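Local structure of ferrichrome ABC transporter substrate-binding protein (Staphylococcus pseudintermedius, 5FLY) at residues A[50-53]-A[54-57]; A[252-255]-A[256-260]; A[267-270]-A[271-275]. The protein probably binds ferric hydroxamate siderophores such as ferrichrome outside the cell and delivers them to an ABC transporter for iron uptake. All coordinates share one frame; numbering follows the deposited sequence.

Contact 1 follows a strand of the parallel sheet, contact 2 begins on a strand of the mixed sheet, and contact 3 lies on helix 262-278. Contacts 1 and 2 touch, with Gln55 O 3.3 Å from Ser255 CB and Pro57 CG 3.8 Å from Val256 CG2; their centres are 11 Å apart. Tyr257 OH of contact 2 approaches Asp271 OD2 of contact 3 to 2.5 Å, a probable hydrogen bond, and Val256 CG1 packs 3.8 Å from Val267 CG1. Contacts 1 and 3 do not touch, their nearest atoms being about 8 Å apart. Contact 2 supplies Trp258 and Tyr259 to the pocket holding the polyether 7PG, and the Gln52 side chain is about 5 Å from that ligand.

Contact 1: A[50-53]-A[54-57]; sequences SDQV and DQSP
A water molecule joins the side chains of Gln52 and Gln55 by donating to both amide oxygens: it lies 2.6 Å from Gln55 OE1 and 3.2 Å from Gln52 OE1. The two carboxamides are turned 24° apart. Gln52 reaches outward as an extended chain, while Gln55 bends at its second torsion (129°) and folds back over the turn. That bend brings Gln55 CD and OE1 beside the CA of Gln52, and it also carries Gln55 NE2 to 3.4 Å from Asp51 O, although the angle there is too poor for a hydrogen bond. Beneath this bridge the backbone of 51-55 winds as a 3-10 segment. Asp54 N donates to Asp51 O, Gln55 N to Gln52 O at 3.1 Å, and Ser56 N to Val53 O at 3.2 Å, each bond reaching three residues back, the pattern that marks 3-10 winding. An ST turn opens the segment at the end of strand 46-50 of the parallel sheet, with Ser50 OG accepting from Gln52 N at 3.0 Å; the 3-10 winding then leads into helix 57-62. Ser56 is the N-cap of that helix, with its hydroxyl bonded to Leu59 N. On another side of the turn Val53 is buried, packing on Leu59 and Lys68, with CG2 set between its own backbone N and carbonyl carbon and 4.1 Å from Asp54 OD1. Asp54 CB rests 3.6 Å from Asp51 O, and the Asp54 carboxylate forms a long, weak ion pair with Lys68. Gln52 and Ser56 both touch Tyr259, a residue of the ligand pocket.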
loop_
_atom_site.group_PDB
_atom_site.type_symbol
_atom_site.label_atom_id
_atom_site.label_comp_id
_atom_site.label_asym_id
_atom_site.label_seq_id
_atom_site.Cartn_x
_atom_site.Cartn_y
_atom_site.Cartn_z
ATOM N N SER A 50 -2.963 -14.861 -2.290
ATOM C CA SER A 50 -4.033 -14.292 -3.106
ATOM C C SER A 50 -3.612 -14.140 -4.560
ATOM O O SER A 50 -2.497 -13.682 -4.846
ATOM C CB SER A 50 -4.449 -12.933 -2.565
ATOM O OG SER A 50 -5.293 -12.279 -3.493
ATOM N N ASP A 51 -4.496 -14.496 -5.486
ATOM C CA ASP A 51 -4.143 -14.366 -6.888
ATOM C C ASP A 51 -4.075 -12.888 -7.291
ATOM O O ASP A 51 -3.650 -12.572 -8.406
ATOM C CB ASP A 51 -5.111 -15.151 -7.794
ATOM C CG ASP A 51 -6.550 -14.673 -7.709
ATOM O OD1 ASP A 51 -6.822 -13.562 -7.219
ATOM O OD2 ASP A 51 -7.420 -15.441 -8.172
ATOM N N GLN A 52 -4.457 -11.981 -6.388
ATOM C CA GLN A 52 -4.355 -10.558 -6.690
ATOM C C GLN A 52 -2.904 -10.106 -6.837
ATOM O O GLN A 52 -2.641 -9.080 -7.454
ATOM C CB GLN A 52 -5.043 -9.718 -5.610
ATOM C CG GLN A 52 -6.550 -9.780 -5.670
ATOM C CD GLN A 52 -7.191 -8.809 -4.695
ATOM O OE1 GLN A 52 -7.293 -7.601 -4.963
ATOM N NE2 GLN A 52 -7.616 -9.327 -3.556
ATOM N N VAL A 53 -1.951 -10.850 -6.273
ATOM C CA VAL A 53 -0.558 -10.411 -6.370
ATOM C C VAL A 53 -0.073 -10.451 -7.817
ATOM O O VAL A 53 0.835 -9.714 -8.194
ATOM C CB VAL A 53 0.409 -11.255 -5.484
ATOM C CG1 VAL A 53 0.008 -11.156 -4.008
ATOM C CG2 VAL A 53 0.487 -12.701 -5.924
ATOM N N ASP A 54 -0.704 -11.276 -8.643
ATOM C CA ASP A 54 -0.273 -11.391 -10.029
ATOM C C ASP A 54 -0.630 -10.169 -10.862
ATOM O O ASP A 54 -0.085 -9.993 -11.956
ATOM C CB ASP A 54 -0.857 -12.649 -10.653
ATOM C CG ASP A 54 -0.030 -13.889 -10.321
ATOM O OD1 ASP A 54 1.102 -13.728 -9.809
ATOM O OD2 ASP A 54 -0.517 -15.014 -10.578
ATOM N N GLN A 55 -1.514 -9.324 -10.346
ATOM C CA GLN A 55 -1.884 -8.109 -11.052
ATOM C C GLN A 55 -0.895 -6.968 -10.800
ATOM O O GLN A 55 -0.935 -5.965 -11.504
ATOM C CB GLN A 55 -3.300 -7.697 -10.669
ATOM C CG GLN A 55 -4.347 -8.602 -11.308
ATOM C CD GLN A 55 -5.342 -9.146 -10.310
ATOM O OE1 GLN A 55 -5.962 -8.392 -9.552
ATOM N NE2 GLN A 55 -5.515 -10.460 -10.314
ATOM N N SER A 56 -0.016 -7.124 -9.810
ATOM C CA SER A 56 1.111 -6.202 -9.618
ATOM C C SER A 56 2.383 -6.743 -10.265
ATOM O O SER A 56 2.812 -7.853 -9.944
ATOM C CB SER A 56 1.383 -5.959 -8.136
ATOM O OG SER A 56 2.702 -5.444 -7.968
ATOM N N PRO A 57 3.004 -5.962 -11.172
ATOM C CA PRO A 57 4.229 -6.470 -11.794
ATOM C C PRO A 57 5.313 -6.718 -10.758
ATOM O O PRO A 57 6.137 -7.616 -10.932
ATOM C CB PRO A 57 4.631 -5.351 -12.760
ATOM C CG PRO A 57 3.361 -4.593 -13.011
ATOM C CD PRO A 57 2.587 -4.667 -11.744
HETATM O O HOH W 1 -6.066 -6.565 -7.757
#

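Contact 2: A[252-255]-A[256-260]. With 7PG (2,5,8,11,14,17,20,23-octaoxapentacosan-25-ol), chain P.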
loop_
_atom_site.group_PDB
_atom_site.type_symbol
_atom_site.label_atom_id
_atom_site.label_comp_id
_atom_site.label_asym_id
_atom_site.label_seq_id
_atom_site.Cartn_x
_atom_site.Cartn_y
_atom_site.Cartn_z
ATOM N N VAL A 252 1.413 7.803 -13.010
ATOM C CA VAL A 252 2.142 6.604 -12.615
ATOM C C VAL A 252 1.284 5.356 -12.865
ATOM O O VAL A 252 0.074 5.446 -12.994
ATOM C CB VAL A 252 2.560 6.651 -11.132
ATOM C CG1 VAL A 252 3.482 7.847 -10.850
ATOM C CG2 VAL A 252 1.334 6.713 -10.237
ATOM N N ASP A 253 1.939 4.192 -12.895
ATOM C CA ASP A 253 1.316 2.900 -13.175
ATOM C C ASP A 253 0.619 2.367 -11.932
ATOM O O ASP A 253 1.281 1.941 -10.990
ATOM C CB ASP A 253 2.389 1.910 -13.660
ATOM C CG ASP A 253 1.822 0.563 -14.073
ATOM O OD1 ASP A 253 0.742 0.159 -13.603
ATOM O OD2 ASP A 253 2.500 -0.123 -14.866
ATOM N N SER A 254 -0.713 2.378 -11.925
ATOM C CA SER A 254 -1.439 2.021 -10.717
ATOM C C SER A 254 -1.168 0.583 -10.267
ATOM O O SER A 254 -1.119 0.338 -9.068
ATOM C CB SER A 254 -2.944 2.246 -10.904
ATOM O OG SER A 254 -3.432 1.570 -12.030
ATOM N N SER A 255 -0.955 -0.351 -11.197
ATOM C CA SER A 255 -0.763 -1.755 -10.817
ATOM C C SER A 255 0.548 -1.928 -10.060
ATOM O O SER A 255 0.673 -2.846 -9.255
ATOM C CB SER A 255 -0.802 -2.670 -12.039
ATOM O OG SER A 255 0.345 -2.534 -12.856
ATOM N N VAL A 256 1.514 -1.050 -10.329
ATOM C CA VAL A 256 2.772 -1.053 -9.596
ATOM C C VAL A 256 2.595 -0.375 -8.243
ATOM O O VAL A 256 3.165 -0.804 -7.242
ATOM C CB VAL A 256 3.881 -0.330 -10.399
ATOM C CG1 VAL A 256 5.107 -0.037 -9.527
ATOM C CG2 VAL A 256 4.281 -1.166 -11.600
ATOM N N TYR A 257 1.793 0.685 -8.219
ATOM C CA TYR A 257 1.714 1.591 -7.064
ATOM C C TYR A 257 0.677 1.236 -5.989
ATOM O O TYR A 257 0.641 1.883 -4.943
ATOM C CB TYR A 257 1.431 3.010 -7.567
ATOM C CG TYR A 257 2.664 3.805 -7.916
ATOM C CD1 TYR A 257 3.438 3.490 -9.031
ATOM C CD2 TYR A 257 3.064 4.866 -7.125
ATOM C CE1 TYR A 257 4.570 4.214 -9.338
ATOM C CE2 TYR A 257 4.196 5.592 -7.421
ATOM C CZ TYR A 257 4.942 5.257 -8.538
ATOM O OH TYR A 257 6.063 5.978 -8.849
ATOM N N TRP A 258 -0.173 0.243 -6.227
ATOM C CA TRP A 258 -1.246 -0.037 -5.268
ATOM C C TRP A 258 -0.746 -0.370 -3.867
ATOM O O TRP A 258 -1.377 0.013 -2.883
ATOM C CB TRP A 258 -2.123 -1.197 -5.727
ATOM C CG TRP A 258 -3.083 -0.860 -6.811
ATOM C CD1 TRP A 258 -3.760 0.314 -6.977
ATOM C CD2 TRP A 258 -3.454 -1.705 -7.902
ATOM N NE1 TRP A 258 -4.538 0.249 -8.112
ATOM C CE2 TRP A 258 -4.365 -0.983 -8.696
ATOM C CE3 TRP A 258 -3.104 -3.012 -8.286
ATOM C CZ2 TRP A 258 -4.933 -1.518 -9.847
ATOM C CZ3 TRP A 258 -3.674 -3.540 -9.442
ATOM C CH2 TRP A 258 -4.573 -2.793 -10.203
ATOM N N TYR A 259 0.350 -1.116 -3.773
ATOM C CA TYR A 259 0.759 -1.714 -2.495
ATOM C C TYR A 259 1.778 -0.857 -1.715
ATOM O O TYR A 259 2.275 0.150 -2.222
ATOM C CB TYR A 259 1.283 -3.139 -2.764
ATOM C CG TYR A 259 0.149 -4.004 -3.278
ATOM C CD1 TYR A 259 -0.833 -4.446 -2.410
ATOM C CD2 TYR A 259 0.021 -4.312 -4.625
ATOM C CE1 TYR A 259 -1.900 -5.202 -2.852
ATOM C CE2 TYR A 259 -1.060 -5.069 -5.083
ATOM C CZ TYR A 259 -2.013 -5.501 -4.185
ATOM O OH TYR A 259 -3.089 -6.248 -4.611
ATOM N N ASN A 260 2.056 -1.239 -0.466
ATOM C CA ASN A 260 2.998 -0.499 0.371
ATOM C C ASN A 260 3.953 -1.422 1.125
ATOM O O ASN A 260 4.480 -1.066 2.168
ATOM C CB ASN A 260 2.253 0.439 1.353
ATOM C CG ASN A 260 1.306 -0.290 2.316
ATOM O OD1 ASN A 260 1.304 -1.512 2.434
ATOM N ND2 ASN A 260 0.492 0.490 3.022
HETATM C C2 7PG P . -6.240 -3.163 -5.160
HETATM O O1 7PG P . -6.591 -2.762 -6.456
HETATM C C3 7PG P . -7.119 -1.469 -6.515
HETATM C C4 7PG P . -8.641 -1.529 -6.612
HETATM O O2 7PG P . -9.167 -0.300 -7.034
HETATM C C5 7PG P . -8.759 0.802 -6.277
HETATM C C6 7PG P . -9.880 1.826 -6.127
HETATM O O3 7PG P . -9.791 2.432 -4.866
HETATM C C7 7PG P . -10.425 1.764 -3.809
HETATM C C8 7PG P . -9.962 2.372 -2.483
HETATM O O4 7PG P . -10.445 1.672 -1.363
HETATM C C9 7PG P . -10.076 0.328 -1.315
HETATM C C10 7PG P . -9.990 -0.233 0.106
HETATM O O5 7PG P . -8.988 -1.220 0.083
HETATM C C11 7PG P . -8.496 -1.684 1.312
HETATM C C12 7PG P . -7.103 -2.284 1.098
HETATM O O6 7PG P . -6.143 -1.578 1.843
HETATM C C13 7PG P . -5.382 -0.612 1.169
HETATM C C14 7PG P . -4.421 -1.285 0.195
HETATM O O7 7PG P . -3.177 -0.651 0.287
HETATM C C15 7PG P . -2.072 -1.462 -0.009
#
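The chain leaves strand 249-253 at Asp253 and turns at once into the short helix that begins at Ser254. Asp253 O accepts from Tyr257 N at 3.1 Å and more weakly from Val256 N; Ser254 O takes weak bonds from Tyr257 N and Trp258 N. Asp253 is the N-cap. Its CG lies anti to the backbone N (chi1 -176°), which swings the carboxylate forward over the start of the helix, where OD1 is gripped twice by one residue: Ser255 N at 3.0 Å on the anti side and Ser255 OG at 2.8 Å on the syn side, both tilted out of the carboxylate plane towards the same face. The strand and helix belong to a class III solute-binding protein, and Trp258 and Tyr259 line its ligand pocket. Val252 lies over a face of the Tyr257 ring in a CH-pi contact, its CB 3.8 Å from the ring centroid and 18° off the normal. The Tyr257 hydroxyl has its polar partner in Asp271. The indole of Trp258 is sandwiched. Ser255 CA sits over its six-membered ring, 3.7 Å from that centroid, and Ser254 O lies over the same face, 3.2 Å from Trp258 CG. Across the opposite face passes the polyether 7PG, whose ether oxygen O1 lies over the centre of the indole, 3.5 Å above its plane, with C3 beside it. Trp258 NE1 is hydrogen-bonded to the carboxylate of Glu162, another pocket residue. At its other end the polyether brings C15 to 3.3 Å from Trp258 O, beside Tyr259.

Contact 3: A[267-270]-A[271-275]; sequences VIRK and DLKKQ
Val267 and Asp271, and likewise Ile268 and Leu272, are paired through the backbone of helix 262-278. Asp271 N donates to Val267 O, Leu272 N to Ile268 O, Lys273 N to Arg269 O and Lys274 N to Lys270 O, at 2.9 to 3.1 Å, the alpha-helical pattern. Leu272 CB and CG also lie against the Ile268 carbonyl, both 3.2 Å from Ile268 O. Apolar packing comes from Leu272 and Ile268, which face Val181 of helix 179-185 and the ring of Tyr257. Among the polar side chains, Gln275 NE2 donates to Asp271 OD2 at 3.1 Å, on the syn side but 32° out of the carboxylate plane, with the acceptor close to the amide plane of Gln275. Tyr257 OH meets the same oxygen, and Lys274 NZ forms a long salt bridge with Asp271 OD1. On another side of the helix Lys273 is extended throughout (chi1 -176°), which carries NZ out to Asp144 and Asp147, 5.0 Å from Arg269 NH1. Asp144 takes one cation on each carboxylate oxygen, Lys273 NZ on OD1 and Arg269 NH1 on OD2; the pair is thus probably balanced by the acids, which tie this helix to helix 127-152.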
loop_
_atom_site.group_PDB
_atom_site.type_symbol
_atom_site.label_atom_id
_atom_site.label_comp_id
_atom_site.label_asym_id
_atom_site.label_seq_id
_atom_site.Cartn_x
_atom_site.Cartn_y
_atom_site.Cartn_z
ATOM N N VAL A 267 10.513 0.265 -5.341
ATOM C CA VAL A 267 10.231 0.638 -6.713
ATOM C C VAL A 267 9.604 2.030 -6.803
ATOM O O VAL A 267 10.024 2.865 -7.629
ATOM C CB VAL A 267 9.303 -0.405 -7.370
ATOM C CG1 VAL A 267 8.859 0.038 -8.758
ATOM C CG2 VAL A 267 10.031 -1.738 -7.458
ATOM N N ILE A 268 8.606 2.292 -5.969
ATOM C CA ILE A 268 7.882 3.558 -6.078
ATOM C C ILE A 268 8.726 4.719 -5.530
ATOM O O ILE A 268 8.596 5.844 -5.995
ATOM C CB ILE A 268 6.507 3.524 -5.361
ATOM C CG1 ILE A 268 6.643 3.239 -3.870
ATOM C CG2 ILE A 268 5.592 2.505 -6.018
ATOM C CD1 ILE A 268 5.367 3.534 -3.075
ATOM N N ARG A 269 9.595 4.444 -4.562
ATOM C CA ARG A 269 10.489 5.468 -4.039
ATOM C C ARG A 269 11.351 5.948 -5.188
ATOM O O ARG A 269 11.494 7.144 -5.425
ATOM C CB ARG A 269 11.374 4.937 -2.911
ATOM C CG ARG A 269 12.311 5.971 -2.316
ATOM C CD ARG A 269 13.483 5.341 -1.549
ATOM N NE ARG A 269 14.294 4.470 -2.400
ATOM C CZ ARG A 269 15.212 4.895 -3.265
ATOM N NH1 ARG A 269 15.467 6.183 -3.397
ATOM N NH2 ARG A 269 15.871 4.020 -4.011
ATOM N N LYS A 270 11.909 4.989 -5.913
ATOM C CA LYS A 270 12.831 5.303 -6.998
ATOM C C LYS A 270 12.135 6.067 -8.109
ATOM O O LYS A 270 12.650 7.085 -8.609
ATOM C CB LYS A 270 13.449 4.015 -7.549
ATOM C CG LYS A 270 14.691 4.214 -8.384
ATOM C CD LYS A 270 15.237 2.886 -8.890
ATOM C CE LYS A 270 15.754 1.995 -7.767
ATOM N NZ LYS A 270 16.297 0.708 -8.300
ATOM N N ASP A 271 10.959 5.582 -8.489
ATOM C CA ASP A 271 10.220 6.162 -9.607
ATOM C C ASP A 271 9.741 7.564 -9.251
ATOM O O ASP A 271 9.855 8.480 -10.055
ATOM C CB ASP A 271 9.035 5.284 -9.988
ATOM C CG ASP A 271 8.309 5.787 -11.229
ATOM O OD1 ASP A 271 8.976 5.962 -12.273
ATOM O OD2 ASP A 271 7.085 6.027 -11.164
ATOM N N LEU A 272 9.205 7.730 -8.046
ATOM C CA LEU A 272 8.681 9.024 -7.632
ATOM C C LEU A 272 9.793 10.044 -7.527
ATOM O O LEU A 272 9.635 11.181 -7.948
ATOM C CB LEU A 272 7.948 8.928 -6.296
ATOM C CG LEU A 272 6.578 8.275 -6.363
ATOM C CD1 LEU A 272 6.069 8.066 -4.950
ATOM C CD2 LEU A 272 5.621 9.131 -7.189
ATOM N N LYS A 273 10.913 9.646 -6.944
ATOM C CA LYS A 273 12.027 10.572 -6.839
ATOM C C LYS A 273 12.464 11.034 -8.222
ATOM O O LYS A 273 12.675 12.229 -8.444
ATOM C CB LYS A 273 13.214 9.950 -6.108
ATOM C CG LYS A 273 14.362 10.937 -5.892
ATOM C CD LYS A 273 15.460 10.316 -5.063
ATOM C CE LYS A 273 16.530 11.326 -4.685
ATOM N NZ LYS A 273 17.610 10.684 -3.896
ATOM N N LYS A 274 12.583 10.089 -9.150
ATOM C CA LYS A 274 13.006 10.397 -10.516
ATOM C C LYS A 274 12.053 11.392 -11.169
ATOM O O LYS A 274 12.481 12.390 -11.760
ATOM C CB LYS A 274 13.095 9.124 -11.365
ATOM C CG LYS A 274 13.370 9.396 -12.850
ATOM C CD LYS A 274 13.817 8.138 -13.589
ATOM C CE LYS A 274 12.711 7.113 -13.698
ATOM N NZ LYS A 274 11.585 7.599 -14.537
ATOM N N GLN A 275 10.760 11.122 -11.068
ATOM C CA GLN A 275 9.793 11.952 -11.762
ATOM C C GLN A 275 9.666 13.325 -11.083
ATOM O O GLN A 275 9.503 14.330 -11.761
ATOM C CB GLN A 275 8.433 11.243 -11.852
ATOM C CG GLN A 275 8.465 10.007 -12.749
ATOM C CD GLN A 275 7.114 9.663 -13.359
ATOM O OE1 GLN A 275 6.527 10.462 -14.083
ATOM N NE2 GLN A 275 6.622 8.458 -13.076
#